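Local coordinates for HTH-type transcriptional regulator LysG (Mycobacterium tuberculosis, PDB 3ISP), which binds DNA as a homodimeric LysR-type transcription regulator that probably activates expression of the exporter LysE and represses its own gene, at residues G226-A229 and A230-G234; R125-D128 and Q129-A133; P34-V37 and S38-K42; A64-P67 and L68-A72. All coordinates share one frame; numbering follows the deposited sequence.

Contact 1 of 4, residues G226-A229 and A230-G234; sequences GFTA and AARAG
Thr228 and Arg232 run side by side along the last turn of helix 224-232 and point the same way. The methyl CG2 of Thr228 touches the edge of the arginine's guanidinium group, near its plane, with CG2 3.9 Å from Arg232 NE. With OG1 beside the backbone N (chi1 -67°), the methyl CG2 falls opposite that N, and OG1 hydrogen-bonds back to the carbonyl of Thr224. The arginine chain is extended from CG to NE and leads outward; this is the loose, solvent-exposed side of the contact, and its far end has a long, weak ion pair with Asp251.

The tight part is the alanine-rich turn itself. Ala230 N binds Gly226 O at 3.1 Å, and Arg232 N binds Thr228 O at 2.8 Å, both nearly straight. The methyl of Ala230 rests against a carbonyl, its CB 3.5 Å from Phe227 O. Ala233 is the first residue to leave helical angles, although its N still reaches Ala229 O. Gly234 then takes a positive phi of 50° as the C-prime residue of a Schellman motif: its N bonds to Ala231 O, and Leu235 N reaches back to Ala230 O.

Phe227 meets the rings of Trp195 and Phe240, Ala231 packs on Phe240 of strand 238-241, and Ala229 and Ala233 lie against Ser111 and Asp115 of the second subunit, so the helix end sits between the regulatory domain's sheet and a subunit interface.

Contact 2 of 4, residues R125-D128 and Q129-A133; sequences RIED and QDHSA
Asp128 caps the helix that starts at Gln129, and His131 is the residue it grips. Asp128 OD1 accepts the backbone N-H of His131 at 2.9 Å in an almost straight bond of 168°, the N-H meeting OD1 nearly along its C-O axis. Asp128 can do this because its CG lies between its own backbone N and carbonyl carbon (chi1 61°), which swings the carboxylate over the first turn. The imidazole of His131 passes this carboxylate at a slant, the two planes 19° apart, and its CD2 carbon is the ring atom nearest OD1.

Glu127 approaches the same histidine from another direction. Its side chain crosses that of His131 at about a right angle, and Glu127 OE1 stops 3.5 Å from His131 CB. The bend at chi2 turns the carboxylate back toward the helix. OE1 and the ring nitrogen ND1 of His131 are not in contact, though a negative group so near would probably favour a protonated ring.

One turn on, Ser132 N donates to the carbonyl of Asp128 at 3.1 Å, the first backbone bond of the helix, while Ser132 CB packs 4.1 Å from Glu127 CB. Ser132 also faces Ala100 and Ala144 of the neighbouring parallel strands. The chain passes here from strand 120-126 into helix 129-137, a beta-to-alpha connection, capped by an aspartate, of the periplasmic-binding-protein-like fold found in LysR regulatory domains.

Contact 3 of 4, residues P34-V37 and S38-K42; sequences PSAV and SQRIK
Ser35 OG and Gln39 OE1 meet 2.9 Å apart on the exposed side of helix 34-48, in a weak hydrogen bond donated by the serine. Ser35 turns its hydroxyl opposite the backbone N (chi1 -177°), while the glutamine chain, extended beyond CG, runs back along the helix to bring OE1 to it. Ser38 behaves differently: its OG folds beside its own backbone N (chi1 -69°) and donates at 3.2 Å to Pro34 O from well above the carbonyl plane. Pro34 O is thus held twice, since Ser38 N also bonds to it, nearly along the C=O direction.

This helix closes the predicted helix-turn-helix of the LysR-type DNA-binding domain, in which the second helix is the recognition helix, expected to enter the major groove. On its inner side Val37 and Ile41 line up one turn apart, with Val37 CG1 4.4 Å from Ile41 CD1; both pack on Phe23 and on Val17 of helix 9-20. Arg40 sets off opposite its backbone N and bends at chi3, which turns the guanidinium back until Arg40 NH2 is 4.2 Å from Ala36 CB, while its side chain also touches Gln10 and Ala13.

Contact 4 of 4, residues A64-P67 and L68-A72; sequences AGIP and LLRLA
Arg70 folds back over Pro67, its guanidinium lying across the start of helix 66-82. The chain leaves with CG opposite the backbone N (chi1 180°) and bends at chi3, so that the flat group returns toward the proline: Arg70 NH2 comes within 4.0 Å of Pro67 CB and Arg70 NH1 within 3.8 Å of Pro67 CA. The carbonyl oxygen of Pro67 stands over the centre of one guanidinium face, 4.3 Å above its plane. Ile66 approaches the same group obliquely with its CG2 methyl, 4.3 Å from Arg70 NH1.

The leucines are turned to other sides. Leu69 lays its CB against the Ile66 carbonyl and its CG 3.5 Å from Gly65 O, then packs on Val18 of helix 9-20, while Leu68 and Leu71 reach Leu14 and Leu11 of that helix. Backbone bonds hold the turn beneath them: Arg70 N to Ile66 O at 3.0 Å, Leu71 N to Pro67 O at 2.9 Å, and Leu69 N to Gly65 O, with a weaker second bond to Ile66 O.

Pro67 has no N-H to give, which suits it to a helix's first turn. The buried charge of Arg70 is answered elsewhere, by a salt bridge to Glu85 of the third subunit and a hydrogen bond to the carbonyl of Arg137. The arginine thus ties the linker helix both to the regulatory domain and to a partner chain, while Leu68, Leu69 and Leu71 make aliphatic contacts with helix 9-20.

Overall arrangement
All four contacts are local, each within a helix or at one of its ends. Contact 4 is the most buried, contacts 1 and 3 are partly buried, and contact 2 lies at the surface of the chain although near its centre. Contacts 3 and 4, with centres about 17 Å apart, sit on separate helices that both pack against helix 9-20; contacts 1 and 2 belong to the regulatory domain, about 23 Å apart between centres. Chemistry follows place: a helix end built of alanines and glycine in contact 1, a carboxylate N-cap in contact 2, polar side chains outside and aliphatic ones inside in contact 3, and an intersubunit arginine in contact 4.

Contact 1 of 4, residues G226-A229 and A230-G234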
ATOM      1  N   GLY A 226      -7.130  12.640  22.560  1.00 47.64           N
ATOM      2  CA  GLY A 226      -7.050  13.463  21.373  1.00 46.51           C
ATOM      3  C   GLY A 226      -8.405  13.752  20.768  1.00 51.73           C
ATOM      4  O   GLY A 226      -8.735  14.911  20.508  1.00 52.18           O
ATOM      5  N   PHE A 227      -9.186  12.697  20.535  1.00 53.87           N
ATOM      6  CA  PHE A 227     -10.516  12.819  19.945  1.00 49.41           C
ATOM      7  C   PHE A 227     -11.413  13.534  20.918  1.00 50.58           C
ATOM      8  O   PHE A 227     -12.264  14.323  20.513  1.00 53.19           O
ATOM      9  CB  PHE A 227     -11.103  11.441  19.666  1.00 53.06           C
ATOM     10  CG  PHE A 227     -12.248  11.437  18.688  1.00 47.61           C
ATOM     11  CD1 PHE A 227     -12.020  11.604  17.331  1.00 48.87           C
ATOM     12  CD2 PHE A 227     -13.540  11.208  19.115  1.00 48.97           C
ATOM     13  CE1 PHE A 227     -13.060  11.579  16.419  1.00 45.44           C
ATOM     14  CE2 PHE A 227     -14.590  11.173  18.207  1.00 49.55           C
ATOM     15  CZ  PHE A 227     -14.345  11.363  16.856  1.00 48.52           C
ATOM     16  N   THR A 228     -11.217  13.269  22.207  1.00 47.00           N
ATOM     17  CA  THR A 228     -12.070  13.885  23.220  1.00 53.91           C
ATOM     18  C   THR A 228     -11.816  15.395  23.379  1.00 55.69           C
ATOM     19  O   THR A 228     -12.769  16.177  23.498  1.00 55.35           O
ATOM     20  CB  THR A 228     -12.005  13.151  24.583  1.00 54.25           C
ATOM     21  OG1 THR A 228     -12.583  11.848  24.446  1.00 55.65           O
ATOM     22  CG2 THR A 228     -12.786  13.911  25.644  1.00 50.12           C
ATOM     23  N   ALA A 229     -10.548  15.805  23.374  1.00 52.88           N
ATOM     24  CA  ALA A 229     -10.219  17.227  23.457  1.00 53.39           C
ATOM     25  C   ALA A 229     -10.751  17.982  22.239  1.00 49.29           C
ATOM     26  O   ALA A 229     -11.343  19.044  22.368  1.00 50.36           O
ATOM     27  CB  ALA A 229      -8.719  17.438  23.616  1.00 51.80           C
ATOM     28  N   ALA A 230     -10.546  17.422  21.057  1.00 49.34           N
ATOM     29  CA  ALA A 230     -11.107  17.997  19.845  1.00 48.98           C
ATOM     30  C   ALA A 230     -12.579  18.355  20.036  1.00 52.43           C
ATOM     31  O   ALA A 230     -12.986  19.494  19.792  1.00 49.55           O
ATOM     32  CB  ALA A 230     -10.940  17.041  18.681  1.00 48.34           C
ATOM     33  N   ALA A 231     -13.378  17.381  20.465  1.00 52.85           N
ATOM     34  CA  ALA A 231     -14.807  17.605  20.612  1.00 50.60           C
ATOM     35  C   ALA A 231     -15.062  18.603  21.725  1.00 51.23           C
ATOM     36  O   ALA A 231     -15.838  19.536  21.556  1.00 52.66           O
ATOM     37  CB  ALA A 231     -15.541  16.311  20.882  1.00 49.20           C
ATOM     38  N   ARG A 232     -14.410  18.408  22.865  1.00 50.03           N
ATOM     39  CA  ARG A 232     -14.586  19.320  23.983  1.00 51.51           C
ATOM     40  C   ARG A 232     -14.198  20.755  23.598  1.00 53.70           C
ATOM     41  O   ARG A 232     -14.795  21.712  24.075  1.00 56.84           O
ATOM     42  CB  ARG A 232     -13.795  18.847  25.195  1.00 49.95           C
ATOM     43  CG  ARG A 232     -14.539  17.862  26.067  1.00 57.84           C
ATOM     44  CD  ARG A 232     -13.698  17.478  27.282  1.00 59.76           C
ATOM     45  NE  ARG A 232     -14.336  16.454  28.107  1.00 67.26           N
ATOM     46  CZ  ARG A 232     -15.315  16.685  28.982  1.00 70.12           C
ATOM     47  NH1 ARG A 232     -15.786  17.913  29.152  1.00 66.23           N
ATOM     48  NH2 ARG A 232     -15.829  15.681  29.687  1.00 72.31           N
ATOM     49  N   ALA A 233     -13.210  20.882  22.716  1.00 52.11           N
ATOM     50  CA  ALA A 233     -12.736  22.164  22.215  1.00 48.09           C
ATOM     51  C   ALA A 233     -13.489  22.659  20.962  1.00 53.59           C
ATOM     52  O   ALA A 233     -12.940  23.390  20.138  1.00 56.27           O
ATOM     53  CB  ALA A 233     -11.249  22.078  21.933  1.00 45.18           C
ATOM     54  N   GLY A 234     -14.740  22.252  20.815  1.00 48.85           N
ATOM     55  CA  GLY A 234     -15.572  22.703  19.717  1.00 48.90           C
ATOM     56  C   GLY A 234     -15.040  22.632  18.296  1.00 50.73           C
ATOM     57  O   GLY A 234     -15.574  23.291  17.409  1.00 51.22           O
TER

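Contact 2 of 4, residues R125-D128 and Q129-A133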
ATOM      1  N   ARG A 125      -2.567  -4.657  22.613  1.00 53.05           N
ATOM      2  CA  ARG A 125      -2.323  -3.845  21.437  1.00 52.11           C
ATOM      3  C   ARG A 125      -3.606  -3.130  21.103  1.00 56.05           C
ATOM      4  O   ARG A 125      -4.666  -3.745  21.060  1.00 56.50           O
ATOM      5  CB  ARG A 125      -1.981  -4.728  20.239  1.00 63.21           C
ATOM      6  CG  ARG A 125      -1.022  -5.860  20.514  1.00 63.60           C
ATOM      7  CD  ARG A 125       0.346  -5.315  20.812  1.00 68.19           C
ATOM      8  NE  ARG A 125       1.320  -6.381  20.992  1.00 68.97           N
ATOM      9  CZ  ARG A 125       1.973  -6.960  19.993  1.00 62.95           C
ATOM     10  NH1 ARG A 125       1.746  -6.584  18.743  1.00 52.81           N
ATOM     11  NH2 ARG A 125       2.845  -7.919  20.251  1.00 69.41           N
ATOM     12  N   ILE A 126      -3.524  -1.835  20.845  1.00 59.92           N
ATOM     13  CA  ILE A 126      -4.693  -1.108  20.390  1.00 52.68           C
ATOM     14  C   ILE A 126      -4.704  -1.130  18.882  1.00 54.46           C
ATOM     15  O   ILE A 126      -3.902  -0.462  18.243  1.00 61.63           O
ATOM     16  CB  ILE A 126      -4.692   0.331  20.870  1.00 48.11           C
ATOM     17  CG1 ILE A 126      -4.635   0.371  22.394  1.00 56.79           C
ATOM     18  CG2 ILE A 126      -5.925   1.028  20.377  1.00 47.90           C
ATOM     19  CD1 ILE A 126      -5.830  -0.243  23.059  1.00 54.97           C
ATOM     20  N   GLU A 127      -5.614  -1.904  18.314  1.00 51.53           N
ATOM     21  CA  GLU A 127      -5.662  -2.068  16.880  1.00 55.42           C
ATOM     22  C   GLU A 127      -7.098  -1.972  16.393  1.00 58.11           C
ATOM     23  O   GLU A 127      -8.031  -2.332  17.109  1.00 57.28           O
ATOM     24  CB  GLU A 127      -5.065  -3.422  16.482  1.00 60.04           C
ATOM     25  CG  GLU A 127      -3.673  -3.692  17.047  1.00 62.53           C
ATOM     26  CD  GLU A 127      -2.603  -2.721  16.545  1.00 67.63           C
ATOM     27  OE1 GLU A 127      -2.934  -1.801  15.757  1.00 68.41           O
ATOM     28  OE2 GLU A 127      -1.427  -2.878  16.949  1.00 63.89           O
ATOM     29  N   ASP A 128      -7.278  -1.481  15.174  1.00 56.76           N
ATOM     30  CA  ASP A 128      -8.609  -1.457  14.596  1.00 61.79           C
ATOM     31  C   ASP A 128      -8.982  -2.851  14.077  1.00 66.38           C
ATOM     32  O   ASP A 128      -8.284  -3.834  14.345  1.00 63.97           O
ATOM     33  CB  ASP A 128      -8.752  -0.366  13.511  1.00 62.44           C
ATOM     34  CG  ASP A 128      -7.804  -0.561  12.307  1.00 71.19           C
ATOM     35  OD1 ASP A 128      -7.342  -1.696  12.011  1.00 66.94           O
ATOM     36  OD2 ASP A 128      -7.541   0.455  11.630  1.00 73.97           O
ATOM     37  N   GLN A 129     -10.088  -2.928  13.344  1.00 64.56           N
ATOM     38  CA  GLN A 129     -10.582  -4.190  12.828  1.00 59.39           C
ATOM     39  C   GLN A 129      -9.528  -4.884  11.996  1.00 64.91           C
ATOM     40  O   GLN A 129      -9.205  -6.052  12.234  1.00 66.36           O
ATOM     41  CB  GLN A 129     -11.810  -3.944  11.962  1.00 63.83           C
ATOM     42  CG  GLN A 129     -12.759  -5.105  11.896  1.00 59.52           C
ATOM     43  CD  GLN A 129     -13.598  -5.079  10.639  1.00 65.71           C
ATOM     44  OE1 GLN A 129     -13.067  -5.066   9.529  1.00 69.26           O
ATOM     45  NE2 GLN A 129     -14.918  -5.073  10.806  1.00 66.62           N
ATOM     46  N   ASP A 130      -8.998  -4.174  11.007  1.00 68.13           N
ATOM     47  CA  ASP A 130      -8.073  -4.804  10.074  1.00 71.66           C
ATOM     48  C   ASP A 130      -6.757  -5.181  10.739  1.00 66.39           C
ATOM     49  O   ASP A 130      -6.308  -6.313  10.631  1.00 63.61           O
ATOM     50  CB  ASP A 130      -7.851  -3.937   8.837  1.00 67.05           C
ATOM     51  CG  ASP A 130      -9.054  -3.928   7.915  1.00 80.18           C
ATOM     52  OD1 ASP A 130     -10.051  -4.622   8.218  1.00 76.90           O
ATOM     53  OD2 ASP A 130      -9.006  -3.226   6.884  1.00 90.83           O
ATOM     54  N   HIS A 131      -6.152  -4.236  11.443  1.00 65.78           N
ATOM     55  CA  HIS A 131      -4.895  -4.508  12.117  1.00 66.87           C
ATOM     56  C   HIS A 131      -4.966  -5.737  13.031  1.00 69.83           C
ATOM     57  O   HIS A 131      -4.024  -6.540  13.070  1.00 70.63           O
ATOM     58  CB  HIS A 131      -4.431  -3.287  12.907  1.00 68.35           C
ATOM     59  CG  HIS A 131      -4.006  -2.131  12.051  1.00 78.65           C
ATOM     60  ND1 HIS A 131      -2.888  -2.172  11.242  1.00 75.20           N
ATOM     61  CD2 HIS A 131      -4.534  -0.891  11.900  1.00 78.97           C
ATOM     62  CE1 HIS A 131      -2.756  -1.013  10.620  1.00 78.31           C
ATOM     63  NE2 HIS A 131      -3.742  -0.219  11.002  1.00 79.83           N
ATOM     64  N   SER A 132      -6.075  -5.886  13.760  1.00 67.18           N
ATOM     65  CA  SER A 132      -6.220  -6.993  14.716  1.00 66.33           C
ATOM     66  C   SER A 132      -6.414  -8.355  14.042  1.00 64.26           C
ATOM     67  O   SER A 132      -5.867  -9.356  14.497  1.00 67.29           O
ATOM     68  CB  SER A 132      -7.333  -6.715  15.737  1.00 63.03           C
ATOM     69  OG  SER A 132      -8.615  -6.847  15.158  1.00 63.79           O
ATOM     70  N   ALA A 133      -7.179  -8.401  12.956  1.00 64.31           N
ATOM     71  CA  ALA A 133      -7.322  -9.649  12.207  1.00 61.30           C
ATOM     72  C   ALA A 133      -5.969 -10.165  11.718  1.00 64.25           C
ATOM     73  O   ALA A 133      -5.748 -11.373  11.658  1.00 62.78           O
ATOM     74  CB  ALA A 133      -8.265  -9.465  11.041  1.00 64.02           C
TER

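Contact 3 of 4, residues P34-V37 and S38-K42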
ATOM      1  N   PRO A  34      23.505 -21.315  11.903  1.00 96.68           N
ATOM      2  CA  PRO A  34      22.789 -20.794  10.743  1.00 91.80           C
ATOM      3  C   PRO A  34      22.331 -21.939   9.860  1.00 92.13           C
ATOM      4  O   PRO A  34      21.136 -22.073   9.595  1.00 91.69           O
ATOM      5  CB  PRO A  34      23.863 -19.971  10.039  1.00 87.96           C
ATOM      6  CG  PRO A  34      24.664 -19.408  11.172  1.00 97.29           C
ATOM      7  CD  PRO A  34      24.602 -20.419  12.311  1.00 95.35           C
ATOM      8  N   SER A  35      23.281 -22.767   9.432  1.00 95.05           N
ATOM      9  CA  SER A  35      22.994 -23.946   8.617  1.00 93.59           C
ATOM     10  C   SER A  35      21.771 -24.746   9.114  1.00 95.18           C
ATOM     11  O   SER A  35      20.874 -25.084   8.327  1.00 88.35           O
ATOM     12  CB  SER A  35      24.236 -24.842   8.549  1.00 93.83           C
ATOM     13  OG  SER A  35      24.020 -25.964   7.709  1.00100.19           O
ATOM     14  N   ALA A  36      21.738 -25.039  10.417  1.00 95.06           N
ATOM     15  CA  ALA A  36      20.644 -25.803  11.019  1.00 88.17           C
ATOM     16  C   ALA A  36      19.330 -25.077  10.819  1.00 83.86           C
ATOM     17  O   ALA A  36      18.369 -25.640  10.297  1.00 81.36           O
ATOM     18  CB  ALA A  36      20.899 -26.030  12.498  1.00 89.30           C
ATOM     19  N   VAL A  37      19.301 -23.821  11.244  1.00 83.54           N
ATOM     20  CA  VAL A  37      18.142 -22.964  11.039  1.00 84.91           C
ATOM     21  C   VAL A  37      17.748 -22.957   9.564  1.00 79.29           C
ATOM     22  O   VAL A  37      16.567 -23.040   9.225  1.00 72.58           O
ATOM     23  CB  VAL A  37      18.423 -21.518  11.522  1.00 81.41           C
ATOM     24  CG1 VAL A  37      17.386 -20.559  10.981  1.00 80.99           C
ATOM     25  CG2 VAL A  37      18.460 -21.466  13.035  1.00 80.53           C
ATOM     26  N   SER A  38      18.748 -22.880   8.692  1.00 79.64           N
ATOM     27  CA  SER A  38      18.507 -22.864   7.257  1.00 78.74           C
ATOM     28  C   SER A  38      17.890 -24.168   6.765  1.00 79.40           C
ATOM     29  O   SER A  38      16.908 -24.148   6.026  1.00 79.28           O
ATOM     30  CB  SER A  38      19.795 -22.564   6.494  1.00 80.58           C
ATOM     31  OG  SER A  38      20.206 -21.225   6.702  1.00 85.19           O
ATOM     32  N   GLN A  39      18.462 -25.298   7.169  1.00 77.38           N
ATOM     33  CA  GLN A  39      17.931 -26.589   6.747  1.00 77.37           C
ATOM     34  C   GLN A  39      16.603 -26.824   7.414  1.00 73.80           C
ATOM     35  O   GLN A  39      15.746 -27.529   6.886  1.00 74.34           O
ATOM     36  CB  GLN A  39      18.871 -27.732   7.131  1.00 86.33           C
ATOM     37  CG  GLN A  39      20.072 -27.896   6.234  1.00 88.76           C
ATOM     38  CD  GLN A  39      21.191 -28.638   6.925  1.00 93.57           C
ATOM     39  OE1 GLN A  39      22.345 -28.212   6.887  1.00 94.10           O
ATOM     40  NE2 GLN A  39      20.854 -29.745   7.583  1.00 89.06           N
ATOM     41  N   ARG A  40      16.441 -26.253   8.598  1.00 72.63           N
ATOM     42  CA  ARG A  40      15.224 -26.478   9.354  1.00 75.86           C
ATOM     43  C   ARG A  40      14.057 -25.801   8.655  1.00 74.95           C
ATOM     44  O   ARG A  40      13.008 -26.414   8.443  1.00 73.37           O
ATOM     45  CB  ARG A  40      15.375 -25.972  10.780  1.00 79.34           C
ATOM     46  CG  ARG A  40      14.322 -26.507  11.713  1.00 82.47           C
ATOM     47  CD  ARG A  40      14.837 -26.490  13.134  1.00 92.48           C
ATOM     48  NE  ARG A  40      16.056 -27.279  13.281  1.00 88.69           N
ATOM     49  CZ  ARG A  40      16.742 -27.374  14.414  1.00 98.04           C
ATOM     50  NH1 ARG A  40      16.324 -26.723  15.496  1.00 96.73           N
ATOM     51  NH2 ARG A  40      17.842 -28.118  14.468  1.00 94.65           N
ATOM     52  N   ILE A  41      14.255 -24.540   8.280  1.00 67.89           N
ATOM     53  CA  ILE A  41      13.277 -23.819   7.482  1.00 66.07           C
ATOM     54  C   ILE A  41      13.110 -24.443   6.088  1.00 63.14           C
ATOM     55  O   ILE A  41      11.992 -24.611   5.612  1.00 57.59           O
ATOM     56  CB  ILE A  41      13.634 -22.328   7.400  1.00 64.91           C
ATOM     57  CG1 ILE A  41      13.238 -21.641   8.704  1.00 61.43           C
ATOM     58  CG2 ILE A  41      12.933 -21.665   6.239  1.00 61.57           C
ATOM     59  CD1 ILE A  41      13.569 -20.187   8.733  1.00 66.85           C
ATOM     60  N   LYS A  42      14.227 -24.803   5.463  1.00 62.02           N
ATOM     61  CA  LYS A  42      14.231 -25.526   4.198  1.00 60.60           C
ATOM     62  C   LYS A  42      13.442 -26.834   4.226  1.00 68.24           C
ATOM     63  O   LYS A  42      12.672 -27.131   3.311  1.00 65.70           O
ATOM     64  CB  LYS A  42      15.663 -25.838   3.779  1.00 66.31           C
ATOM     65  CG  LYS A  42      16.137 -25.101   2.537  1.00 73.29           C
ATOM     66  CD  LYS A  42      15.323 -25.503   1.319  1.00 65.67           C
ATOM     67  CE  LYS A  42      15.760 -24.732   0.086  1.00 72.80           C
ATOM     68  NZ  LYS A  42      14.634 -24.506  -0.878  1.00 74.25           N
TER

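Contact 4 of 4, residues A64-P67 and L68-A72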
ATOM      1  N   ALA A  64       2.295 -17.460   2.574  1.00 58.74           N
ATOM      2  CA  ALA A  64       2.005 -18.853   2.875  1.00 61.80           C
ATOM      3  C   ALA A  64       2.608 -19.263   4.195  1.00 60.72           C
ATOM      4  O   ALA A  64       2.292 -20.317   4.729  1.00 69.91           O
ATOM      5  CB  ALA A  64       2.493 -19.758   1.770  1.00 62.86           C
ATOM      6  N   GLY A  65       3.484 -18.427   4.719  1.00 61.53           N
ATOM      7  CA  GLY A  65       4.115 -18.713   5.994  1.00 66.89           C
ATOM      8  C   GLY A  65       3.317 -18.183   7.173  1.00 66.11           C
ATOM      9  O   GLY A  65       3.605 -18.519   8.317  1.00 66.68           O
ATOM     10  N   ILE A  66       2.322 -17.346   6.900  1.00 63.12           N
ATOM     11  CA  ILE A  66       1.465 -16.832   7.963  1.00 64.24           C
ATOM     12  C   ILE A  66       0.830 -17.959   8.784  1.00 63.04           C
ATOM     13  O   ILE A  66       1.001 -18.008   9.994  1.00 62.82           O
ATOM     14  CB  ILE A  66       0.376 -15.859   7.430  1.00 65.59           C
ATOM     15  CG1 ILE A  66       0.860 -14.406   7.502  1.00 70.33           C
ATOM     16  CG2 ILE A  66      -0.905 -15.988   8.235  1.00 63.61           C
ATOM     17  CD1 ILE A  66       1.737 -13.967   6.351  1.00 60.90           C
ATOM     18  N   PRO A  67       0.108 -18.875   8.129  1.00 60.38           N
ATOM     19  CA  PRO A  67      -0.551 -19.958   8.867  1.00 62.02           C
ATOM     20  C   PRO A  67       0.391 -20.807   9.738  1.00 65.26           C
ATOM     21  O   PRO A  67      -0.003 -21.216  10.825  1.00 67.55           O
ATOM     22  CB  PRO A  67      -1.165 -20.805   7.757  1.00 64.38           C
ATOM     23  CG  PRO A  67      -1.374 -19.842   6.635  1.00 67.72           C
ATOM     24  CD  PRO A  67      -0.215 -18.911   6.693  1.00 60.82           C
ATOM     25  N   LEU A  68       1.608 -21.076   9.286  1.00 63.48           N
ATOM     26  CA  LEU A  68       2.549 -21.808  10.128  1.00 59.99           C
ATOM     27  C   LEU A  68       3.096 -20.929  11.254  1.00 58.51           C
ATOM     28  O   LEU A  68       3.543 -21.428  12.277  1.00 60.92           O
ATOM     29  CB  LEU A  68       3.704 -22.384   9.304  1.00 61.78           C
ATOM     30  CG  LEU A  68       3.425 -23.102   7.980  1.00 64.12           C
ATOM     31  CD1 LEU A  68       4.653 -23.925   7.589  1.00 65.65           C
ATOM     32  CD2 LEU A  68       2.189 -23.985   8.039  1.00 63.10           C
ATOM     33  N   LEU A  69       3.077 -19.618  11.053  1.00 59.24           N
ATOM     34  CA  LEU A  69       3.464 -18.682  12.093  1.00 56.07           C
ATOM     35  C   LEU A  69       2.511 -18.823  13.256  1.00 61.15           C
ATOM     36  O   LEU A  69       2.918 -18.914  14.417  1.00 62.52           O
ATOM     37  CB  LEU A  69       3.381 -17.258  11.574  1.00 58.14           C
ATOM     38  CG  LEU A  69       4.688 -16.700  11.046  1.00 62.41           C
ATOM     39  CD1 LEU A  69       4.606 -15.199  11.041  1.00 59.08           C
ATOM     40  CD2 LEU A  69       5.829 -17.181  11.930  1.00 66.43           C
ATOM     41  N   ARG A  70       1.227 -18.817  12.919  1.00 61.80           N
ATOM     42  CA  ARG A  70       0.160 -19.035  13.878  1.00 62.65           C
ATOM     43  C   ARG A  70       0.320 -20.412  14.507  1.00 60.63           C
ATOM     44  O   ARG A  70       0.293 -20.555  15.728  1.00 58.44           O
ATOM     45  CB  ARG A  70      -1.196 -18.923  13.179  1.00 59.30           C
ATOM     46  CG  ARG A  70      -2.382 -19.137  14.087  1.00 64.33           C
ATOM     47  CD  ARG A  70      -3.688 -18.778  13.399  1.00 62.07           C
ATOM     48  NE  ARG A  70      -4.044 -19.771  12.396  1.00 69.29           N
ATOM     49  CZ  ARG A  70      -3.943 -19.581  11.085  1.00 70.86           C
ATOM     50  NH1 ARG A  70      -3.510 -18.415  10.606  1.00 69.85           N
ATOM     51  NH2 ARG A  70      -4.288 -20.555  10.259  1.00 66.39           N
ATOM     52  N   LEU A  71       0.505 -21.415  13.654  1.00 58.59           N
ATOM     53  CA  LEU A  71       0.687 -22.790  14.095  1.00 62.33           C
ATOM     54  C   LEU A  71       1.770 -22.905  15.158  1.00 64.12           C
ATOM     55  O   LEU A  71       1.611 -23.609  16.153  1.00 63.43           O
ATOM     56  CB  LEU A  71       1.046 -23.682  12.909  1.00 64.78           C
ATOM     57  CG  LEU A  71       1.234 -25.159  13.253  1.00 72.59           C
ATOM     58  CD1 LEU A  71      -0.047 -25.734  13.835  1.00 73.41           C
ATOM     59  CD2 LEU A  71       1.658 -25.945  12.031  1.00 76.86           C
ATOM     60  N   ALA A  72       2.878 -22.212  14.938  1.00 62.85           N
ATOM     61  CA  ALA A  72       3.977 -22.252  15.881  1.00 61.86           C
ATOM     62  C   ALA A  72       3.539 -21.730  17.253  1.00 62.99           C
ATOM     63  O   ALA A  72       3.929 -22.275  18.294  1.00 60.12           O
ATOM     64  CB  ALA A  72       5.166 -21.458  15.345  1.00 61.61           C
TER